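Local coordinates for protein putative metal-sulfur cluster biosynthesis proteins YuaD (Bacillus subtilis, PDB 1ORU) that is of unknown function but, as a MOSC-family protein, may bind molybdenum and pyridoxal phosphate and possibly takes part in metal-sulfur cluster biosynthesis, at residues G14-D19 with L90-G95; L46-K49 with R53-M56. All blocks are in the same frame, centred on the assembly; numbering follows the deposited sequence.

Contact 1. Residues G14-D19 with L90-G95; sequences GLYIAD and LPEWLG
Tyr16 reaches from strand 5-17 to Pro91 and Glu92, neighbours in the loop 90-95, which meet its ring obliquely. The two divide the ring between them. Glu92 takes the CD1-CE1 flank: its chain crosses the tyrosine at about a right angle, and its carboxylate carbon CD comes to 3.5 Å from Tyr16 CE1. The carboxylate does not lie flat on the ring, since the two planes are 41° apart. Pro91, on the same side of the ring plane, meets the CE2 flank and the hydroxyl end, with its CB 3.9 Å from Tyr16 CE2 and its CG 3.7 Å from Tyr16 OH. A bend in the Glu92 chain at chi2 (99°) turns the carboxylate back along the ring toward the phenol end. There a water bridges the segments, 2.7 Å from Tyr16 OH and donating a hydrogen bond to Glu92 OE1 at 2.8 Å. No direct hydrogen bond joins the two segments; the link between them is packing and the water bridge, while Tyr16 is also tied by backbone bonding to Asn97. Backbone bonds such as Trp93 N to Leu90 O at 3.0 Å fold the loop into a compact turn that presents Pro91 and Glu92 together. Tyr16 also touches Ala99 of the adjoining strand 98-101, and so does Pro91. The contact thus packs the connection between helix 74-84 and strand 98-101 against the main mixed beta-sheet of this MOSC-family fold.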
ATOM      1  N   GLY A  14      12.276  19.340   6.575  1.00 13.70           N
ATOM      2  CA  GLY A  14      11.390  20.324   5.988  1.00 13.24           C
ATOM      3  C   GLY A  14      10.017  19.792   5.636  1.00 12.99           C
ATOM      4  O   GLY A  14       9.855  18.604   5.349  1.00 12.98           O
ATOM      5  N   LEU A  15       9.028  20.679   5.676  1.00 13.00           N
ATOM      6  CA  LEU A  15       7.645  20.343   5.347  1.00 14.13           C
ATOM      7  C   LEU A  15       7.233  21.323   4.251  1.00 15.42           C
ATOM      8  O   LEU A  15       7.612  22.501   4.294  1.00 17.07           O
ATOM      9  CB  LEU A  15       6.748  20.515   6.572  1.00 14.36           C
ATOM     10  CG  LEU A  15       7.132  19.705   7.812  1.00 13.87           C
ATOM     11  CD1 LEU A  15       6.167  20.044   8.942  1.00 15.22           C
ATOM     12  CD2 LEU A  15       7.102  18.203   7.499  1.00 12.82           C
ATOM     13  N   TYR A  16       6.459  20.853   3.275  1.00 13.40           N
ATOM     14  CA  TYR A  16       6.057  21.709   2.159  1.00 14.05           C
ATOM     15  C   TYR A  16       4.659  21.375   1.650  1.00 15.63           C
ATOM     16  O   TYR A  16       4.202  20.235   1.753  1.00 15.05           O
ATOM     17  CB  TYR A  16       7.037  21.539   0.996  1.00 13.92           C
ATOM     18  CG  TYR A  16       8.491  21.436   1.395  1.00 13.00           C
ATOM     19  CD1 TYR A  16       9.340  22.537   1.308  1.00 13.89           C
ATOM     20  CD2 TYR A  16       9.022  20.225   1.839  1.00 14.00           C
ATOM     21  CE1 TYR A  16      10.687  22.429   1.652  1.00 15.67           C
ATOM     22  CE2 TYR A  16      10.362  20.107   2.184  1.00 14.44           C
ATOM     23  CZ  TYR A  16      11.190  21.207   2.088  1.00 17.36           C
ATOM     24  OH  TYR A  16      12.519  21.085   2.424  1.00 17.90           O
ATOM     25  N   ILE A  17       3.991  22.366   1.071  1.00 15.26           N
ATOM     26  CA  ILE A  17       2.654  22.150   0.543  1.00 16.42           C
ATOM     27  C   ILE A  17       2.518  22.711  -0.868  1.00 17.77           C
ATOM     28  O   ILE A  17       3.175  23.693  -1.222  1.00 17.48           O
ATOM     29  CB  ILE A  17       1.587  22.821   1.434  1.00 17.13           C
ATOM     30  CG1 ILE A  17       0.189  22.368   1.009  1.00 18.55           C
ATOM     31  CG2 ILE A  17       1.697  24.339   1.322  1.00 19.27           C
ATOM     32  CD1 ILE A  17      -0.924  22.899   1.895  1.00 20.44           C
ATOM     33  N   ALA A  18       1.675  22.068  -1.671  1.00 18.86           N
ATOM     34  CA  ALA A  18       1.400  22.512  -3.036  1.00 19.56           C
ATOM     35  C   ALA A  18       0.008  23.122  -2.927  1.00 20.85           C
ATOM     36  O   ALA A  18      -0.992  22.423  -3.080  1.00 20.53           O
ATOM     37  CB  ALA A  18       1.390  21.320  -3.991  1.00 20.88           C
ATOM     38  N   ASP A  19      -0.056  24.422  -2.641  1.00 20.96           N
ATOM     39  CA  ASP A  19      -1.336  25.099  -2.460  1.00 23.14           C
ATOM     40  C   ASP A  19      -1.982  25.638  -3.732  1.00 21.47           C
ATOM     41  O   ASP A  19      -3.066  26.223  -3.684  1.00 22.69           O
ATOM     42  CB  ASP A  19      -1.193  26.223  -1.425  1.00 25.71           C
ATOM     43  CG  ASP A  19      -0.206  27.293  -1.852  1.00 28.80           C
ATOM     44  OD1 ASP A  19       0.948  26.953  -2.190  1.00 29.59           O
ATOM     45  OD2 ASP A  19      -0.589  28.480  -1.841  1.00 32.71           O
ATOM     46  N   LEU A  90      16.619  20.960  -4.633  1.00 23.07           N
ATOM     47  CA  LEU A  90      15.714  21.283  -3.531  1.00 21.14           C
ATOM     48  C   LEU A  90      14.471  20.401  -3.524  1.00 19.51           C
ATOM     49  O   LEU A  90      13.890  20.124  -4.572  1.00 17.54           O
ATOM     50  CB  LEU A  90      15.290  22.750  -3.612  1.00 22.29           C
ATOM     51  CG  LEU A  90      16.426  23.777  -3.573  1.00 23.78           C
ATOM     52  CD1 LEU A  90      15.835  25.181  -3.609  1.00 24.30           C
ATOM     53  CD2 LEU A  90      17.265  23.577  -2.323  1.00 23.21           C
ATOM     54  N   PRO A  91      14.045  19.950  -2.330  1.00 17.80           N
ATOM     55  CA  PRO A  91      12.855  19.100  -2.236  1.00 18.03           C
ATOM     56  C   PRO A  91      11.643  19.729  -2.927  1.00 18.27           C
ATOM     57  O   PRO A  91      10.816  19.023  -3.510  1.00 17.27           O
ATOM     58  CB  PRO A  91      12.655  18.957  -0.725  1.00 17.53           C
ATOM     59  CG  PRO A  91      14.072  18.958  -0.211  1.00 18.62           C
ATOM     60  CD  PRO A  91      14.693  20.097  -1.014  1.00 18.40           C
ATOM     61  N   GLU A  92      11.551  21.058  -2.862  1.00 18.17           N
ATOM     62  CA  GLU A  92      10.441  21.790  -3.470  1.00 19.42           C
ATOM     63  C   GLU A  92      10.316  21.518  -4.964  1.00 18.82           C
ATOM     64  O   GLU A  92       9.210  21.371  -5.494  1.00 17.21           O
ATOM     65  CB  GLU A  92      10.608  23.300  -3.260  1.00 21.42           C
ATOM     66  CG  GLU A  92      10.563  23.744  -1.809  1.00 25.51           C
ATOM     67  CD  GLU A  92      11.941  23.951  -1.207  1.00 27.22           C
ATOM     68  OE1 GLU A  92      12.803  23.059  -1.353  1.00 24.69           O
ATOM     69  OE2 GLU A  92      12.155  25.007  -0.572  1.00 28.62           O
ATOM     70  N   TRP A  93      11.457  21.464  -5.640  1.00 18.37           N
ATOM     71  CA  TRP A  93      11.481  21.226  -7.075  1.00 18.82           C
ATOM     72  C   TRP A  93      10.921  19.854  -7.425  1.00 19.59           C
ATOM     73  O   TRP A  93      10.404  19.646  -8.528  1.00 19.76           O
ATOM     74  CB  TRP A  93      12.908  21.328  -7.604  1.00 18.91           C
ATOM     75  CG  TRP A  93      13.586  22.630  -7.309  1.00 22.07           C
ATOM     76  CD1 TRP A  93      13.002  23.789  -6.881  1.00 22.63           C
ATOM     77  CD2 TRP A  93      14.979  22.911  -7.451  1.00 21.37           C
ATOM     78  NE1 TRP A  93      13.951  24.777  -6.749  1.00 23.24           N
ATOM     79  CE2 TRP A  93      15.173  24.263  -7.094  1.00 21.90           C
ATOM     80  CE3 TRP A  93      16.086  22.150  -7.850  1.00 22.47           C
ATOM     81  CZ2 TRP A  93      16.431  24.870  -7.118  1.00 23.38           C
ATOM     82  CZ3 TRP A  93      17.337  22.752  -7.876  1.00 22.41           C
ATOM     83  CH2 TRP A  93      17.498  24.102  -7.511  1.00 24.05           C
ATOM     84  N   LEU A  94      11.032  18.918  -6.488  1.00 18.19           N
ATOM     85  CA  LEU A  94      10.542  17.564  -6.711  1.00 18.03           C
ATOM     86  C   LEU A  94       9.115  17.399  -6.199  1.00 18.62           C
ATOM     87  O   LEU A  94       8.556  16.301  -6.233  1.00 19.93           O
ATOM     88  CB  LEU A  94      11.464  16.554  -6.024  1.00 18.53           C
ATOM     89  CG  LEU A  94      12.945  16.610  -6.415  1.00 21.29           C
ATOM     90  CD1 LEU A  94      13.731  15.581  -5.608  1.00 21.04           C
ATOM     91  CD2 LEU A  94      13.101  16.348  -7.896  1.00 21.47           C
ATOM     92  N   GLY A  95       8.528  18.494  -5.725  1.00 16.89           N
ATOM     93  CA  GLY A  95       7.169  18.457  -5.214  1.00 16.89           C
ATOM     94  C   GLY A  95       7.009  17.657  -3.931  1.00 15.98           C
ATOM     95  O   GLY A  95       5.931  17.128  -3.646  1.00 14.21           O
TER
HETATM   96  O   HOH W   1      14.047  22.978   1.144  1.00 28.31           O

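Contact 2. Residues L46-K49 with R53-M56. With SO4 (sulfate ion), chain C.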
ATOM      1  N   LEU A  46      -9.547  11.548  -1.318  1.00 25.76           N
ATOM      2  CA  LEU A  46      -9.822  10.118  -1.292  1.00 26.25           C
ATOM      3  C   LEU A  46      -9.494   9.525  -2.658  1.00 25.53           C
ATOM      4  O   LEU A  46      -9.025   8.393  -2.760  1.00 24.24           O
ATOM      5  CB  LEU A  46     -11.306   9.878  -0.978  1.00 28.59           C
ATOM      6  CG  LEU A  46     -11.859   8.455  -1.129  1.00 29.45           C
ATOM      7  CD1 LEU A  46     -11.249   7.553  -0.067  1.00 30.55           C
ATOM      8  CD2 LEU A  46     -13.377   8.473  -1.002  1.00 28.51           C
ATOM      9  N   THR A  47      -9.737  10.302  -3.709  1.00 24.58           N
ATOM     10  CA  THR A  47      -9.494   9.828  -5.060  1.00 23.58           C
ATOM     11  C   THR A  47      -8.591  10.736  -5.882  1.00 23.79           C
ATOM     12  O   THR A  47      -8.257  11.851  -5.473  1.00 23.53           O
ATOM     13  CB  THR A  47     -10.817   9.672  -5.826  1.00 24.71           C
ATOM     14  OG1 THR A  47     -11.420  10.960  -5.997  1.00 25.51           O
ATOM     15  CG2 THR A  47     -11.780   8.772  -5.055  1.00 23.86           C
ATOM     16  N   LYS A  48      -8.203  10.237  -7.049  1.00 24.28           N
ATOM     17  CA  LYS A  48      -7.364  10.973  -7.982  1.00 24.29           C
ATOM     18  C   LYS A  48      -7.676  10.443  -9.378  1.00 25.31           C
ATOM     19  O   LYS A  48      -8.337   9.411  -9.524  1.00 24.23           O
ATOM     20  CB  LYS A  48      -5.882  10.751  -7.681  1.00 25.39           C
ATOM     21  CG  LYS A  48      -5.417   9.316  -7.868  1.00 27.41           C
ATOM     22  CD  LYS A  48      -3.907   9.236  -8.012  1.00 28.27           C
ATOM     23  CE  LYS A  48      -3.461   9.882  -9.318  1.00 29.89           C
ATOM     24  NZ  LYS A  48      -1.995   9.795  -9.525  1.00 29.48           N
ATOM     25  N   LYS A  49      -7.214  11.154 -10.401  1.00 25.26           N
ATOM     26  CA  LYS A  49      -7.427  10.724 -11.776  1.00 26.34           C
ATOM     27  C   LYS A  49      -6.202   9.927 -12.207  1.00 25.76           C
ATOM     28  O   LYS A  49      -5.069  10.333 -11.955  1.00 25.52           O
ATOM     29  CB  LYS A  49      -7.621  11.939 -12.684  1.00 29.28           C
ATOM     30  CG  LYS A  49      -8.825  12.782 -12.308  1.00 32.14           C
ATOM     31  CD  LYS A  49      -8.883  14.065 -13.120  1.00 37.76           C
ATOM     32  CE  LYS A  49     -10.013  14.966 -12.636  1.00 41.05           C
ATOM     33  NZ  LYS A  49     -10.043  16.276 -13.353  1.00 43.37           N
ATOM     34  N   ARG A  53       1.326   7.079 -14.193  1.00 24.55           N
ATOM     35  CA  ARG A  53       1.789   6.266 -13.073  1.00 24.98           C
ATOM     36  C   ARG A  53       0.904   5.046 -12.843  1.00 23.94           C
ATOM     37  O   ARG A  53       1.340   4.062 -12.246  1.00 25.71           O
ATOM     38  CB  ARG A  53       1.855   7.106 -11.800  1.00 25.47           C
ATOM     39  CG  ARG A  53       2.924   8.180 -11.844  1.00 28.38           C
ATOM     40  CD  ARG A  53       2.894   9.021 -10.592  1.00 30.55           C
ATOM     41  NE  ARG A  53       3.890  10.088 -10.618  1.00 30.73           N
ATOM     42  CZ  ARG A  53       5.201   9.886 -10.576  1.00 30.73           C
ATOM     43  NH1 ARG A  53       5.688   8.651 -10.506  1.00 29.63           N
ATOM     44  NH2 ARG A  53       6.029  10.920 -10.597  1.00 31.91           N
ATOM     45  N   GLU A  54      -0.336   5.113 -13.314  1.00 22.64           N
ATOM     46  CA  GLU A  54      -1.269   3.996 -13.174  1.00 22.21           C
ATOM     47  C   GLU A  54      -1.732   3.620 -14.581  1.00 21.91           C
ATOM     48  O   GLU A  54      -2.895   3.804 -14.930  1.00 22.08           O
ATOM     49  CB  GLU A  54      -2.474   4.401 -12.317  1.00 21.54           C
ATOM     50  CG  GLU A  54      -2.132   5.040 -10.976  1.00 22.22           C
ATOM     51  CD  GLU A  54      -1.908   6.545 -11.072  1.00 22.52           C
ATOM     52  OE1 GLU A  54      -2.182   7.131 -12.142  1.00 21.43           O
ATOM     53  OE2 GLU A  54      -1.474   7.147 -10.068  1.00 21.55           O
ATOM     54  N   PRO A  55      -0.817   3.075 -15.401  1.00 22.64           N
ATOM     55  CA  PRO A  55      -1.084   2.668 -16.783  1.00 23.16           C
ATOM     56  C   PRO A  55      -2.137   1.585 -17.013  1.00 22.83           C
ATOM     57  O   PRO A  55      -2.607   1.423 -18.137  1.00 22.57           O
ATOM     58  CB  PRO A  55       0.297   2.254 -17.288  1.00 23.56           C
ATOM     59  CG  PRO A  55       0.928   1.681 -16.075  1.00 24.26           C
ATOM     60  CD  PRO A  55       0.552   2.690 -15.006  1.00 23.01           C
HETATM   61  N   MSE A  56      -2.513   0.852 -15.968  1.00 23.10           N
HETATM   62  CA  MSE A  56      -3.523  -0.198 -16.122  1.00 23.66           C
HETATM   63  C   MSE A  56      -4.940   0.374 -16.173  1.00 22.73           C
HETATM   64  O   MSE A  56      -5.909  -0.355 -16.396  1.00 22.20           O
HETATM   65  CB  MSE A  56      -3.422  -1.228 -14.988  1.00 23.63           C
HETATM   66  CG  MSE A  56      -3.716  -0.699 -13.595  1.00 24.10           C
HETATM   67 SE   MSE A  56      -2.276   0.349 -12.808  0.93 26.93          SE
HETATM   68  CE  MSE A  56      -0.908  -1.006 -12.815  1.00 26.06           C
TER
HETATM   69  S   SO4 C 501       0.288  12.522 -10.762  1.00 55.37           S
HETATM   70  O1  SO4 C 501       0.218  13.300  -9.499  1.00 49.03           O
HETATM   71  O2  SO4 C 501       1.280  11.435 -10.607  1.00 48.50           O
HETATM   72  O3  SO4 C 501      -1.041  11.943 -11.076  1.00 49.16           O
HETATM   73  O4  SO4 C 501       0.693  13.424 -11.867  1.00 49.76           O
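Lys48, on the short strand 47-49, reaches to Glu54 with its whole side chain and ends between that carboxylate and a bound sulfate ion. From CB the chain leaves with CG between the backbone N and the carbonyl carbon (chi1 64°), then bends at chi3; along its course it also touches Ile63 and Asn65. Its CD approaches Glu54 OE2 at 3.8 Å, and CE lies 3.5 Å from Glu54 OE2, with sulfate O3 scarcely farther. At the tip NZ serves two anions: it forms a salt bridge and hydrogen bond to Glu54 OE2 at 2.8 Å and hydrogen-bonds sulfate O3 at the same length. The glutamate oxygen is met on its syn side, 22° out of the carboxylate plane. Glu54 comes from the opposite direction, and its other oxygen, OE1, accepts the backbone N-H of Gly51, so both oxygens are held. Were Glu54 replaced by an alanine, Lys48 NZ would probably keep the sulfate but lose its carboxylate mate, and Gly51 N would lose this acceptor. Sulfate O2 lies at the edge of the Arg53 guanidinium, near its plane, though a very close approach to Arg53 CD makes the detail doubtful. The sulfate probably came from the crystallisation liquor. Lysine and arginine here form a basic site able to hold an anion, beside the loop joining strands 47-49 and 62-64; any cellular role is open.

The two contacts lie in different parts of the chain, with centres 21 Å apart and nearest atoms about 7 Å apart, and they do not touch. Along the sequence contact 2 is nested within the loop that contact 1 closes: strand 5-17 comes first, then the antiparallel pair 47-49 and 62-64, then segment 90-95. The centre of contact 1, which is buried on the main mixed sheet, lies about 8 Å from the centre of the chain, and that of contact 2 about 17 Å. Contact 2 sits on a separate two-stranded sheet, where the second subunit packs on Leu46, Thr47, Glu54 and Met56. The first therefore belongs to the interior of the subunit, the second to an outlying strand pair at the dimer interface.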